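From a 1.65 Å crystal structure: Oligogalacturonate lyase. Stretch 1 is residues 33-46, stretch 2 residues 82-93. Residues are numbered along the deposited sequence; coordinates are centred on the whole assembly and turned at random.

Stretch 1, residues 33-46: CHRNYFYQKCFTRD
Stretch 2, residues 82-93: NTFGGFLSPDDD

The strongest polar contacts gather on Asp-92. Its CA-to-CB bond points toward stretch 1, with chi1 m (-57°). Lys-41 NZ lies 2.7 Å from Asp-92 OD1, a salt bridge with a hydrogen bond. Lys-41 reaches it fully extended, t at all four chi angles. Lys-41 NZ also donates to Ser-89 O at 2.8 Å.

Arg-45 binds Asp-92 through backbone and side chain. Arg-45 NE forms a salt bridge to Asp-92 OD2 at 3.0 Å. Arg-45 N donates to Asp-92 OD2 at 3.2 Å and weakly to Asp-92 OD1 at 3.3 Å. The Arg-45 side chain is m, t, m with chi4 near 180°. Asp-92 OD2 sits at the edge of its guanidinium, where NE-H can point at it; Pro-90 O and Asp-91 CA lie over one face. The long bridge from Arg-45 NH1 to Asp-91 OD1, 3.7 Å, is of charges only, because the oxygen is well out of the guanidinium plane. The O of water 3 accepts from Arg-45 NH2 at 2.8 Å and donates to Asp-92 OD2 at 3.0 Å.

Ser-89 O and the Asp-92 carboxylate belong to the two ends of a type I turn, Ser-89 to Asp-92. Asp-92 N donates to Ser-89 O at 3.0 Å, and Asp-92 has phi/psi 65/18.

The two stretches run in the same direction. CA atoms pair Asn-36 with Phe-84 (4.4 Å), Lys-41 with Phe-87 (5.0 Å) and Thr-44 with Asp-92 (5.6 Å). Two backbone hydrogen bonds tie them: Tyr-37 N to Phe-84 O, 2.9 Å and nearly straight at 173°, and Leu-88 N to Lys-41 O, 3.0 Å. Lys-41 O also meets Phe-87 CA at 3.3 Å in a CA-H...O contact. Between these ties stretch 1 makes a type I turn from Tyr-37 to Gln-40, with Gln-40 N donating to Tyr-37 O at 3.1 Å.

At the other end, His-34 (chi1 p, chi2 87°) has extended backbone, -150/155. His-34 NE2 and Thr-83 OG1 share a hydrogen bond of 2.7 Å near the ring plane. His-34 ND1 donates to Arg-35 O at 2.8 Å, so both ring nitrogens are engaged.

Phe-84 (chi1 m, chi2 80°) lies over one face of the His-34 ring. The rings form an offset stack, centroids 4.0 Å apart and planes at 13°. Phe-84 CB lies over a face of Tyr-37 (chi1 m), 3.6 Å from the ring centroid, a CH-pi contact.

Leu-88 (m, t) packs farther along. Leu-88 CD1 approaches Cys-42 O at 3.4 Å and Thr-44 CG2 at 4.0 Å.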

# COMPACT_ATOMS: atom_id res chain seq x y z
N CYS A 33 -13.01 -10.40 2.09
CA CYS A 33 -11.56 -10.60 2.21
C CYS A 33 -10.87 -9.60 1.30
O CYS A 33 -11.37 -9.25 0.23
CB CYS A 33 -11.17 -12.02 1.77
SG CYS A 33 -11.92 -13.34 2.77
N HIS A 34 -9.71 -9.12 1.72
CA HIS A 34 -9.01 -8.15 0.89
C HIS A 34 -7.51 -8.27 1.07
O HIS A 34 -7.02 -8.73 2.10
CB HIS A 34 -9.43 -6.71 1.26
CG HIS A 34 -9.01 -6.33 2.64
ND1 HIS A 34 -7.77 -5.78 2.91
CD2 HIS A 34 -9.63 -6.49 3.84
CE1 HIS A 34 -7.67 -5.57 4.22
NE2 HIS A 34 -8.78 -6.00 4.80
N ARG A 35 -6.77 -7.84 0.05
CA ARG A 35 -5.32 -7.81 0.16
C ARG A 35 -4.86 -6.60 0.97
O ARG A 35 -5.63 -5.66 1.18
CB ARG A 35 -4.72 -7.81 -1.24
CG ARG A 35 -4.87 -6.46 -1.88
CD ARG A 35 -3.53 -5.74 -1.63
NE ARG A 35 -2.77 -6.10 -2.75
CZ ARG A 35 -1.46 -6.28 -2.90
NH1 ARG A 35 -0.53 -6.15 -1.94
NH2 ARG A 35 -1.12 -6.63 -4.12
N ASN A 36 -3.59 -6.58 1.41
CA ASN A 36 -3.05 -5.44 2.15
C ASN A 36 -2.64 -4.29 1.22
O ASN A 36 -2.82 -4.39 -0.00
CB ASN A 36 -1.88 -5.90 3.06
CG ASN A 36 -0.58 -6.21 2.28
OD1 ASN A 36 0.50 -6.27 2.87
ND2 ASN A 36 -0.70 -6.44 0.99
N TYR A 37 -2.11 -3.21 1.77
CA TYR A 37 -1.62 -2.13 0.92
C TYR A 37 -0.48 -2.64 0.02
O TYR A 37 0.36 -3.44 0.45
CB TYR A 37 -1.18 -0.92 1.76
CG TYR A 37 -2.33 -0.12 2.35
CD1 TYR A 37 -3.52 0.07 1.65
CD2 TYR A 37 -2.18 0.51 3.58
CE1 TYR A 37 -4.57 0.85 2.20
CE2 TYR A 37 -3.20 1.28 4.13
CZ TYR A 37 -4.38 1.45 3.44
OH TYR A 37 -5.39 2.22 4.00
N PHE A 38 -0.48 -2.18 -1.22
CA PHE A 38 0.36 -2.76 -2.28
C PHE A 38 1.86 -2.63 -2.06
O PHE A 38 2.64 -3.40 -2.64
CB PHE A 38 -0.00 -2.16 -3.66
CG PHE A 38 0.13 -0.67 -3.73
CD1 PHE A 38 1.35 -0.08 -4.06
CD2 PHE A 38 -0.97 0.15 -3.44
CE1 PHE A 38 1.48 1.31 -4.11
CE2 PHE A 38 -0.84 1.53 -3.47
CZ PHE A 38 0.38 2.11 -3.81
N TYR A 39 2.27 -1.64 -1.27
CA TYR A 39 3.71 -1.40 -1.03
C TYR A 39 4.26 -2.20 0.17
O TYR A 39 5.49 -2.21 0.41
CB TYR A 39 4.00 0.10 -0.89
CG TYR A 39 3.15 0.79 0.15
CD1 TYR A 39 1.89 1.32 -0.17
CD2 TYR A 39 3.61 0.92 1.47
CE1 TYR A 39 1.10 1.96 0.80
CE2 TYR A 39 2.83 1.54 2.43
CZ TYR A 39 1.58 2.04 2.10
OH TYR A 39 0.82 2.67 3.07
N GLN A 40 3.37 -2.87 0.90
CA GLN A 40 3.72 -3.68 2.09
C GLN A 40 3.87 -5.16 1.74
O GLN A 40 3.02 -5.73 1.02
CB GLN A 40 2.68 -3.52 3.23
CG GLN A 40 2.49 -2.08 3.78
CD GLN A 40 3.62 -1.64 4.72
OE1 GLN A 40 3.38 -1.30 5.89
NE2 GLN A 40 4.86 -1.62 4.21
N LYS A 41 4.93 -5.80 2.23
CA LYS A 41 5.16 -7.22 1.91
C LYS A 41 4.03 -8.12 2.39
O LYS A 41 3.69 -8.12 3.59
CB LYS A 41 6.50 -7.70 2.50
CG LYS A 41 6.76 -9.18 2.25
CD LYS A 41 8.11 -9.60 2.83
CE LYS A 41 8.24 -11.12 2.82
NZ LYS A 41 9.56 -11.56 3.41
N CYS A 42 3.43 -8.88 1.45
CA CYS A 42 2.40 -9.87 1.79
C CYS A 42 2.67 -11.30 1.34
O CYS A 42 2.07 -12.21 1.86
CB CYS A 42 1.00 -9.45 1.27
SG CYS A 42 0.91 -9.17 -0.53
N PHE A 43 3.55 -11.49 0.35
CA PHE A 43 3.98 -12.82 -0.05
C PHE A 43 5.25 -13.19 0.68
O PHE A 43 6.12 -12.36 0.84
CB PHE A 43 4.27 -12.88 -1.55
CG PHE A 43 3.05 -12.86 -2.40
CD1 PHE A 43 2.33 -14.03 -2.64
CD2 PHE A 43 2.64 -11.66 -2.99
CE1 PHE A 43 1.20 -14.01 -3.48
CE2 PHE A 43 1.50 -11.62 -3.79
CZ PHE A 43 0.79 -12.79 -4.05
N THR A 44 5.37 -14.45 1.10
CA THR A 44 6.67 -14.94 1.59
C THR A 44 7.66 -14.95 0.42
O THR A 44 7.26 -14.92 -0.73
CB THR A 44 6.57 -16.33 2.27
OG1 THR A 44 5.92 -17.27 1.41
CG2 THR A 44 5.78 -16.22 3.56
N ARG A 45 8.95 -15.00 0.72
CA ARG A 45 9.97 -14.86 -0.33
C ARG A 45 9.86 -15.90 -1.44
O ARG A 45 10.11 -15.57 -2.61
CB ARG A 45 11.37 -14.89 0.29
CG ARG A 45 11.68 -13.65 1.12
CD ARG A 45 12.99 -13.83 1.91
NE ARG A 45 12.91 -14.92 2.87
CZ ARG A 45 13.92 -15.28 3.66
NH1 ARG A 45 15.08 -14.63 3.58
NH2 ARG A 45 13.78 -16.29 4.50
N ASP A 46 9.47 -17.12 -1.10
CA ASP A 46 9.34 -18.17 -2.10
C ASP A 46 7.98 -18.18 -2.81
O ASP A 46 7.69 -19.07 -3.61
CB ASP A 46 9.69 -19.55 -1.51
CG ASP A 46 8.58 -20.15 -0.66
OD1 ASP A 46 7.60 -19.44 -0.30
OD2 ASP A 46 8.69 -21.36 -0.35
N ASN A 82 -6.18 -3.26 12.13
CA ASN A 82 -6.10 -2.59 10.85
C ASN A 82 -5.48 -3.61 9.91
O ASN A 82 -4.30 -3.93 10.03
CB ASN A 82 -5.24 -1.34 10.92
CG ASN A 82 -5.09 -0.65 9.58
OD1 ASN A 82 -4.83 -1.29 8.56
ND2 ASN A 82 -5.21 0.68 9.59
N THR A 83 -6.31 -4.13 9.02
CA THR A 83 -5.91 -5.23 8.14
C THR A 83 -5.26 -4.75 6.83
O THR A 83 -4.98 -5.56 5.93
CB THR A 83 -7.09 -6.19 7.83
OG1 THR A 83 -8.23 -5.44 7.39
CG2 THR A 83 -7.43 -7.01 9.09
N PHE A 84 -4.98 -3.46 6.74
CA PHE A 84 -4.40 -2.94 5.51
C PHE A 84 -2.91 -2.67 5.64
O PHE A 84 -2.15 -2.91 4.70
CB PHE A 84 -5.12 -1.66 5.06
CG PHE A 84 -6.53 -1.92 4.61
CD1 PHE A 84 -7.56 -2.07 5.55
CD2 PHE A 84 -6.82 -2.05 3.25
CE1 PHE A 84 -8.85 -2.33 5.13
CE2 PHE A 84 -8.11 -2.31 2.83
CZ PHE A 84 -9.12 -2.45 3.76
N GLY A 85 -2.50 -2.16 6.80
CA GLY A 85 -1.13 -1.67 6.96
C GLY A 85 -0.10 -2.74 7.26
O GLY A 85 1.09 -2.44 7.32
N GLY A 86 -0.55 -3.98 7.47
CA GLY A 86 0.32 -5.04 7.99
C GLY A 86 1.30 -5.54 6.95
O GLY A 86 1.04 -5.47 5.76
N PHE A 87 2.43 -6.06 7.43
CA PHE A 87 3.46 -6.59 6.53
C PHE A 87 4.20 -7.76 7.17
O PHE A 87 4.28 -7.89 8.39
CB PHE A 87 4.43 -5.48 6.11
CG PHE A 87 5.19 -4.85 7.25
CD1 PHE A 87 6.45 -5.34 7.61
CD2 PHE A 87 4.66 -3.77 7.94
CE1 PHE A 87 7.18 -4.74 8.67
CE2 PHE A 87 5.38 -3.15 9.00
CZ PHE A 87 6.63 -3.63 9.37
N LEU A 88 4.74 -8.61 6.31
CA LEU A 88 5.61 -9.70 6.75
C LEU A 88 7.04 -9.19 6.88
O LEU A 88 7.49 -8.33 6.12
CB LEU A 88 5.58 -10.84 5.73
CG LEU A 88 4.21 -11.50 5.52
CD1 LEU A 88 4.31 -12.61 4.43
CD2 LEU A 88 3.68 -12.02 6.86
N SER A 89 7.77 -9.76 7.84
CA SER A 89 9.18 -9.44 7.99
C SER A 89 9.98 -10.01 6.80
O SER A 89 9.51 -10.93 6.13
CB SER A 89 9.71 -10.04 9.30
OG SER A 89 9.52 -11.45 9.33
N PRO A 90 11.21 -9.49 6.57
CA PRO A 90 12.04 -10.05 5.48
C PRO A 90 12.22 -11.56 5.56
O PRO A 90 12.15 -12.25 4.52
CB PRO A 90 13.37 -9.30 5.63
CG PRO A 90 13.01 -7.98 6.23
CD PRO A 90 11.80 -8.28 7.15
N ASP A 91 12.41 -12.09 6.77
CA ASP A 91 12.67 -13.51 6.95
C ASP A 91 11.41 -14.39 6.97
O ASP A 91 11.49 -15.60 7.21
CB ASP A 91 13.54 -13.74 8.21
CG ASP A 91 14.96 -13.21 8.04
OD1 ASP A 91 15.44 -13.10 6.88
OD2 ASP A 91 15.61 -12.90 9.07
N ASP A 92 10.25 -13.80 6.69
CA ASP A 92 8.98 -14.57 6.66
C ASP A 92 8.54 -15.16 8.00
O ASP A 92 7.70 -16.07 8.04
CB ASP A 92 9.06 -15.70 5.62
CG ASP A 92 9.39 -15.21 4.23
OD1 ASP A 92 8.94 -14.10 3.87
OD2 ASP A 92 10.11 -15.93 3.51
N ASP A 93 9.10 -14.64 9.09
CA ASP A 93 8.84 -15.25 10.39
C ASP A 93 7.94 -14.42 11.31
O ASP A 93 7.61 -14.86 12.41
CB ASP A 93 10.17 -15.59 11.10
CG ASP A 93 11.07 -14.39 11.31
OD1 ASP A 93 12.07 -14.53 12.04
OD2 ASP A 93 10.84 -13.30 10.73
O HOH W 1 -4.51 -7.74 4.21
O HOH W 2 -4.92 2.76 7.14
O HOH W 3 11.71 -18.15 4.78
O HOH W 4 9.68 -18.11 1.77